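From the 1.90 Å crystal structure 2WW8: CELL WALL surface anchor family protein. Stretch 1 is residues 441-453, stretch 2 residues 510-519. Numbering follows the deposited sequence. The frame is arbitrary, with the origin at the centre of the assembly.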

ATOM      1  N   VAL A 441     -43.040   9.362 -37.396  1.00 15.00           N
ATOM      2  CA  VAL A 441     -42.349   8.081 -37.222  1.00 13.81           C
ATOM      3  C   VAL A 441     -43.243   6.884 -37.553  1.00 15.51           C
ATOM      4  O   VAL A 441     -44.476   6.873 -37.289  1.00 12.51           O
ATOM      5  CB  VAL A 441     -41.716   7.990 -35.795  1.00 13.93           C
ATOM      6  CG1 VAL A 441     -42.811   7.693 -34.653  1.00 14.96           C
ATOM      7  CG2 VAL A 441     -40.647   6.944 -35.680  1.00 12.44           C
ATOM      8  N   ARG A 442     -42.587   5.822 -38.063  1.00 14.59           N
ATOM      9  CA  ARG A 442     -43.295   4.568 -38.384  1.00 15.05           C
ATOM     10  C   ARG A 442     -43.118   3.633 -37.214  1.00 15.89           C
ATOM     11  O   ARG A 442     -42.027   3.578 -36.639  1.00 12.25           O
ATOM     12  CB  ARG A 442     -42.794   3.904 -39.693  1.00 12.44           C
ATOM     13  CG  ARG A 442     -42.737   4.814 -40.938  1.00 12.55           C
ATOM     14  CD  ARG A 442     -44.091   5.468 -41.207  1.00 16.73           C
ATOM     15  NE  ARG A 442     -45.126   4.498 -41.495  1.00 16.72           N
ATOM     16  CZ  ARG A 442     -46.366   4.812 -41.861  1.00 21.57           C
ATOM     17  NH1 ARG A 442     -46.715   6.092 -41.956  1.00 18.24           N
ATOM     18  NH2 ARG A 442     -47.245   3.837 -42.074  1.00 14.65           N
ATOM     19  N   GLY A 443     -44.174   2.861 -36.902  1.00 16.18           N
ATOM     20  CA  GLY A 443     -44.063   1.851 -35.832  1.00 15.08           C
ATOM     21  C   GLY A 443     -44.126   2.424 -34.425  1.00 15.27           C
ATOM     22  O   GLY A 443     -44.089   3.637 -34.235  1.00 14.03           O
ATOM     23  N   ASP A 444     -44.252   1.542 -33.435  1.00 15.21           N
ATOM     24  CA  ASP A 444     -44.336   1.968 -32.044  1.00 15.92           C
ATOM     25  C   ASP A 444     -43.792   0.876 -31.115  1.00 16.86           C
ATOM     26  O   ASP A 444     -44.103   0.918 -29.914  1.00 17.02           O
ATOM     27  CB  ASP A 444     -45.770   2.407 -31.715  1.00 14.83           C
ATOM     28  CG  ASP A 444     -46.755   1.216 -31.611  1.00 19.63           C
ATOM     29  OD1 ASP A 444     -46.376   0.023 -31.862  1.00 19.83           O
ATOM     30  OD2 ASP A 444     -47.927   1.495 -31.255  1.00 20.36           O
ATOM     31  N   GLY A 445     -43.003  -0.085 -31.636  1.00 15.87           N
ATOM     32  CA  GLY A 445     -42.635  -1.271 -30.813  1.00 15.33           C
ATOM     33  C   GLY A 445     -43.465  -2.502 -31.043  1.00 17.09           C
ATOM     34  O   GLY A 445     -43.085  -3.542 -30.551  1.00 17.29           O
ATOM     35  N   GLN A 446     -44.572  -2.428 -31.798  1.00 16.64           N
ATOM     36  CA  GLN A 446     -45.469  -3.567 -32.028  1.00 17.55           C
ATOM     37  C   GLN A 446     -44.820  -4.718 -32.798  1.00 16.44           C
ATOM     38  O   GLN A 446     -44.976  -5.875 -32.429  1.00 15.94           O
ATOM     39  CB  GLN A 446     -46.678  -3.112 -32.830  1.00 18.70           C
ATOM     40  CG  GLN A 446     -47.857  -4.103 -32.893  1.00 20.62           C
ATOM     41  CD  GLN A 446     -48.461  -4.278 -31.526  1.00 23.24           C
ATOM     42  OE1 GLN A 446     -48.852  -3.314 -30.867  1.00 23.02           O
ATOM     43  NE2 GLN A 446     -48.470  -5.499 -31.065  1.00 16.64           N
ATOM     44  N   SER A 447     -44.111  -4.415 -33.874  1.00 16.04           N
ATOM     45  CA  SER A 447     -43.555  -5.507 -34.681  1.00 14.30           C
ATOM     46  C   SER A 447     -42.439  -4.925 -35.583  1.00 15.21           C
ATOM     47  O   SER A 447     -42.439  -3.759 -35.903  1.00 15.82           O
ATOM     48  CB  SER A 447     -44.666  -6.031 -35.595  1.00 14.46           C
ATOM     49  OG  SER A 447     -44.265  -7.176 -36.291  1.00 12.18           O
ATOM     50  N   TYR A 448     -41.542  -5.792 -36.007  1.00 14.65           N
ATOM     51  CA  TYR A 448     -40.660  -5.595 -37.118  1.00 14.88           C
ATOM     52  C   TYR A 448     -41.468  -5.411 -38.409  1.00 18.02           C
ATOM     53  O   TYR A 448     -41.007  -4.724 -39.314  1.00 14.63           O
ATOM     54  CB  TYR A 448     -39.816  -6.854 -37.249  1.00 14.08           C
ATOM     55  CG  TYR A 448     -38.783  -6.847 -38.350  1.00 11.79           C
ATOM     56  CD1 TYR A 448     -37.554  -6.183 -38.162  1.00 14.47           C
ATOM     57  CD2 TYR A 448     -39.019  -7.550 -39.538  1.00 10.16           C
ATOM     58  CE1 TYR A 448     -36.574  -6.176 -39.183  1.00 18.50           C
ATOM     59  CE2 TYR A 448     -38.057  -7.556 -40.570  1.00 13.73           C
ATOM     60  CZ  TYR A 448     -36.835  -6.884 -40.358  1.00 18.17           C
ATOM     61  OH  TYR A 448     -35.852  -6.873 -41.325  1.00 17.78           O
ATOM     62  N   GLN A 449     -42.628  -6.065 -38.509  1.00 16.29           N
ATOM     63  CA  GLN A 449     -43.494  -5.910 -39.667  1.00 15.60           C
ATOM     64  C   GLN A 449     -44.235  -4.586 -39.630  1.00 14.29           C
ATOM     65  O   GLN A 449     -44.534  -3.997 -38.588  1.00 15.60           O
ATOM     66  CB  GLN A 449     -44.472  -7.103 -39.763  1.00 16.48           C
ATOM     67  CG  GLN A 449     -43.801  -8.496 -39.850  1.00 15.02           C
ATOM     68  CD  GLN A 449     -42.976  -8.693 -41.139  1.00 16.48           C
ATOM     69  OE1 GLN A 449     -43.302  -8.143 -42.213  1.00 15.89           O
ATOM     70  NE2 GLN A 449     -41.930  -9.519 -41.043  1.00 16.35           N
ATOM     71  N   MET A 450     -44.530  -4.111 -40.826  1.00 15.45           N
ATOM     72  CA  MET A 450     -45.514  -3.071 -41.026  1.00 15.76           C
ATOM     73  C   MET A 450     -46.704  -3.811 -41.692  1.00 15.54           C
ATOM     74  O   MET A 450     -46.576  -4.313 -42.791  1.00 15.03           O
ATOM     75  CB  MET A 450     -45.007  -1.982 -41.963  1.00 14.74           C
ATOM     76  CG  MET A 450     -43.739  -1.295 -41.457  1.00 15.99           C
ATOM     77  SD  MET A 450     -43.100  -0.240 -42.769  1.00 17.80           S
ATOM     78  CE  MET A 450     -41.650   0.552 -42.007  1.00 14.89           C
ATOM     79  N   PHE A 451     -47.845  -3.894 -41.021  1.00 15.40           N
ATOM     80  CA  PHE A 451     -48.883  -4.853 -41.422  1.00 16.12           C
ATOM     81  C   PHE A 451     -49.508  -4.405 -42.733  1.00 15.50           C
ATOM     82  O   PHE A 451     -49.709  -3.199 -42.937  1.00 15.13           O
ATOM     83  CB  PHE A 451     -49.954  -4.916 -40.323  1.00 15.94           C
ATOM     84  CG  PHE A 451     -49.398  -5.339 -38.996  1.00 16.57           C
ATOM     85  CD1 PHE A 451     -48.706  -6.534 -38.874  1.00 17.66           C
ATOM     86  CD2 PHE A 451     -49.524  -4.526 -37.877  1.00 19.98           C
ATOM     87  CE1 PHE A 451     -48.131  -6.927 -37.681  1.00 20.55           C
ATOM     88  CE2 PHE A 451     -48.979  -4.913 -36.659  1.00 17.25           C
ATOM     89  CZ  PHE A 451     -48.280  -6.104 -36.542  1.00 19.92           C
ATOM     90  N   THR A 452     -49.801  -5.367 -43.595  1.00 15.51           N
ATOM     91  CA  THR A 452     -50.486  -5.098 -44.846  1.00 16.28           C
ATOM     92  C   THR A 452     -51.997  -5.343 -44.727  1.00 15.82           C
ATOM     93  O   THR A 452     -52.749  -5.065 -45.677  1.00 17.12           O
ATOM     94  CB  THR A 452     -49.933  -5.973 -45.976  1.00 18.72           C
ATOM     95  OG1 THR A 452     -50.193  -7.323 -45.614  1.00 18.50           O
ATOM     96  CG2 THR A 452     -48.432  -5.845 -46.093  1.00 18.28           C
ATOM     97  N   ASP A 453     -52.477  -5.849 -43.588  1.00 15.21           N
ATOM     98  CA  ASP A 453     -53.927  -5.982 -43.255  1.00 15.01           C
ATOM     99  C   ASP A 453     -54.147  -5.098 -42.010  1.00 16.63           C
ATOM    100  O   ASP A 453     -53.455  -5.299 -41.007  1.00 17.40           O
ATOM    101  CB  ASP A 453     -54.164  -7.451 -42.903  1.00 14.72           C
ATOM    102  CG  ASP A 453     -55.611  -7.783 -42.483  1.00 19.10           C
ATOM    103  OD1 ASP A 453     -56.476  -6.890 -42.276  1.00 18.92           O
ATOM    104  OD2 ASP A 453     -55.867  -9.009 -42.393  1.00 17.00           O
ATOM    105  N   ALA A 510     -44.234  -0.524 -55.435  1.00 16.84           N
ATOM    106  CA  ALA A 510     -43.428  -0.644 -54.213  1.00 13.99           C
ATOM    107  C   ALA A 510     -44.251  -0.398 -52.953  1.00 14.23           C
ATOM    108  O   ALA A 510     -45.114   0.492 -52.920  1.00 14.86           O
ATOM    109  CB  ALA A 510     -42.206   0.309 -54.278  1.00 12.22           C
ATOM    110  N   LYS A 511     -43.975  -1.185 -51.914  1.00 12.92           N
ATOM    111  CA  LYS A 511     -44.675  -1.083 -50.647  1.00 13.43           C
ATOM    112  C   LYS A 511     -43.674  -1.480 -49.588  1.00 11.70           C
ATOM    113  O   LYS A 511     -43.028  -2.514 -49.747  1.00 12.96           O
ATOM    114  CB  LYS A 511     -45.929  -1.968 -50.618  1.00 13.97           C
ATOM    115  CG  LYS A 511     -46.742  -1.766 -49.305  1.00 17.17           C
ATOM    116  CD  LYS A 511     -47.966  -2.717 -49.213  1.00 20.78           C
ATOM    117  CE  LYS A 511     -49.014  -2.582 -50.324  1.00 18.31           C
ATOM    118  NZ  LYS A 511     -50.126  -3.566 -50.062  1.00 19.30           N
ATOM    119  N   ILE A 512     -43.519  -0.639 -48.569  1.00 10.81           N
ATOM    120  CA  ILE A 512     -42.598  -0.936 -47.469  1.00 11.78           C
ATOM    121  C   ILE A 512     -43.356  -1.706 -46.392  1.00 13.91           C
ATOM    122  O   ILE A 512     -44.431  -1.265 -45.968  1.00 11.28           O
ATOM    123  CB  ILE A 512     -42.032   0.367 -46.838  1.00 12.01           C
ATOM    124  CG1 ILE A 512     -41.561   1.340 -47.982  1.00 11.03           C
ATOM    125  CG2 ILE A 512     -40.970   0.014 -45.687  1.00  6.97           C
ATOM    126  CD1 ILE A 512     -40.458   0.822 -48.993  1.00 13.32           C
ATOM    127  N   THR A 513     -42.811  -2.852 -45.983  1.00 13.50           N
ATOM    128  CA  THR A 513     -43.592  -3.788 -45.161  1.00 14.57           C
ATOM    129  C   THR A 513     -42.862  -4.217 -43.882  1.00 16.19           C
ATOM    130  O   THR A 513     -43.348  -5.088 -43.146  1.00 16.68           O
ATOM    131  CB  THR A 513     -44.049  -5.060 -45.972  1.00 15.14           C
ATOM    132  OG1 THR A 513     -42.921  -5.869 -46.353  1.00 16.73           O
ATOM    133  CG2 THR A 513     -44.865  -4.685 -47.239  1.00 11.79           C
ATOM    134  N   ASN A 514     -41.678  -3.656 -43.611  1.00 14.00           N
ATOM    135  CA  ASN A 514     -41.059  -3.925 -42.317  1.00 12.78           C
ATOM    136  C   ASN A 514     -40.077  -2.787 -42.001  1.00 14.11           C
ATOM    137  O   ASN A 514     -39.774  -1.980 -42.890  1.00 12.19           O
ATOM    138  CB  ASN A 514     -40.334  -5.299 -42.349  1.00 12.40           C
ATOM    139  CG  ASN A 514     -39.202  -5.332 -43.377  1.00 13.63           C
ATOM    140  OD1 ASN A 514     -38.144  -4.738 -43.183  1.00 13.04           O
ATOM    141  ND2 ASN A 514     -39.411  -6.036 -44.453  1.00 14.71           N
ATOM    142  N   HIS A 515     -39.613  -2.703 -40.753  1.00 12.83           N
ATOM    143  CA  HIS A 515     -38.712  -1.649 -40.317  1.00 13.63           C
ATOM    144  C   HIS A 515     -37.237  -1.990 -40.642  1.00 15.56           C
ATOM    145  O   HIS A 515     -36.403  -1.099 -40.554  1.00 17.91           O
ATOM    146  CB  HIS A 515     -38.868  -1.417 -38.806  1.00 13.38           C
ATOM    147  CG  HIS A 515     -40.242  -0.942 -38.477  1.00 14.94           C
ATOM    148  ND1 HIS A 515     -40.726   0.313 -38.792  1.00 15.93           N
ATOM    149  CD2 HIS A 515     -41.299  -1.640 -37.995  1.00 14.84           C
ATOM    150  CE1 HIS A 515     -42.013   0.384 -38.481  1.00 14.44           C
ATOM    151  NE2 HIS A 515     -42.382  -0.794 -37.995  1.00 16.24           N
ATOM    152  N   GLY A 516     -36.946  -3.211 -41.068  1.00 14.21           N
ATOM    153  CA  GLY A 516     -35.561  -3.593 -41.392  1.00 16.50           C
ATOM    154  C   GLY A 516     -35.108  -2.969 -42.686  1.00 16.14           C
ATOM    155  O   GLY A 516     -34.037  -2.404 -42.692  1.00 16.58           O
ATOM    156  N   ASP A 517     -35.906  -3.071 -43.743  1.00 15.09           N
ATOM    157  CA  ASP A 517     -35.557  -2.556 -45.049  1.00 16.48           C
ATOM    158  C   ASP A 517     -35.196  -1.061 -45.030  1.00 15.23           C
ATOM    159  O   ASP A 517     -34.137  -0.722 -45.559  1.00 13.38           O
ATOM    160  CB  ASP A 517     -36.591  -2.866 -46.155  1.00 16.17           C
ATOM    161  CG  ASP A 517     -36.667  -4.341 -46.484  1.00 20.14           C
ATOM    162  OD1 ASP A 517     -35.621  -4.999 -46.348  1.00 21.74           O
ATOM    163  OD2 ASP A 517     -37.753  -4.849 -46.870  1.00 17.72           O
ATOM    164  N   PRO A 518     -36.061  -0.189 -44.483  1.00 14.86           N
ATOM    165  CA  PRO A 518     -35.636   1.182 -44.430  1.00 15.14           C
ATOM    166  C   PRO A 518     -34.401   1.447 -43.584  1.00 16.21           C
ATOM    167  O   PRO A 518     -33.608   2.342 -43.959  1.00 16.30           O
ATOM    168  CB  PRO A 518     -36.858   1.939 -43.881  1.00 17.00           C
ATOM    169  CG  PRO A 518     -37.655   0.870 -43.187  1.00 15.19           C
ATOM    170  CD  PRO A 518     -37.469  -0.333 -44.065  1.00 14.92           C
ATOM    171  N   THR A 519     -34.254   0.723 -42.468  1.00 15.57           N
ATOM    172  CA  THR A 519     -33.076   0.912 -41.635  1.00 13.49           C
ATOM    173  C   THR A 519     -31.814   0.498 -42.407  1.00 15.25           C
ATOM    174  O   THR A 519     -30.792   1.204 -42.373  1.00 14.41           O
ATOM    175  CB  THR A 519     -33.220   0.175 -40.296  1.00 15.68           C
ATOM    176  OG1 THR A 519     -34.462   0.574 -39.678  1.00 15.70           O
ATOM    177  CG2 THR A 519     -31.972   0.472 -39.430  1.00 12.12           C
TER
HETATM  178  O   HOH W   1     -42.032  -7.700 -44.538  1.00 14.91           O
HETATM  179  O   HOH W   2     -45.079  -1.659 -37.527  1.00 15.94           O
HETATM  180  O   HOH W   3     -51.363  -3.015 -47.730  1.00 15.83           O

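A contact between segments distant in sequence can combine very few backbone hydrogen bonds with side chains that pack around them. The contact between residues 441-453 and 510-519 of this cell wall surface anchor family protein is a compact example. Its backbone part is a single beta bridge between Gln 449 and Asn 514, whose CA atoms lie 4.1 Å apart. Two hydrogen bonds frame it: His 515 N donates to Tyr 448 O at 2.8 Å, and Met 450 N donates to Thr 513 O, also at 2.8 Å and nearly linear at 174°.

The residues that cover the most surface, His 515, Met 450 and Tyr 448, are all engaged in or next to this bridge, and the backbone of each takes part in one of these two hydrogen bonds. The CA-to-CB bond of His 515 points sideways, but the ring comes nearer to the first stretch. Ser 447 O sits near the ring plane, 3.2 Å from His 515 CD2, while Gly 443 N approaches His 515 CE1 to 3.6 Å. Glycine suits that site: a CB there would lie 2.7 Å from His 515 CE1, and the positive phi of Gly 443 independently favours a residue without a side chain. A water links the bridge to the ring, donating to Gln 449 O at 2.6 Å and lying 2.9 Å from His 515 NE2, to which it is also hydrogen-bonded.

The CA-to-CB bond of Met 450 points toward the second stretch, and its CG lies over one face of the imidazole. Its CG stands 4.0 Å from the centroid of the His 515 ring, a CH-pi contact. The extended chi2 and chi3, both t, carry the chain onward, so that Met 450 SD reaches Ile 512 CG2 at 3.6 Å and Met 450 CE reaches Pro 518 CG at 4.2 Å. One thioether thus joins a ring face to aliphatic neighbours.

Tyr 448 shows that the CA-to-CB direction need not predict contact. That bond points away, yet the hydroxyl returns to within 3.3 Å of Gly 516 CA, where a CB would fall only 1.8 Å from Tyr 448 OH. Beside it, Asn 514 OD1 caps the helix, accepting from Asp 517 N at 2.8 Å and, weakly, from Gly 516 N at 2.9 Å. The bridge therefore leads directly into a capped turn, and the tyrosine packs against the place where the chain changes course.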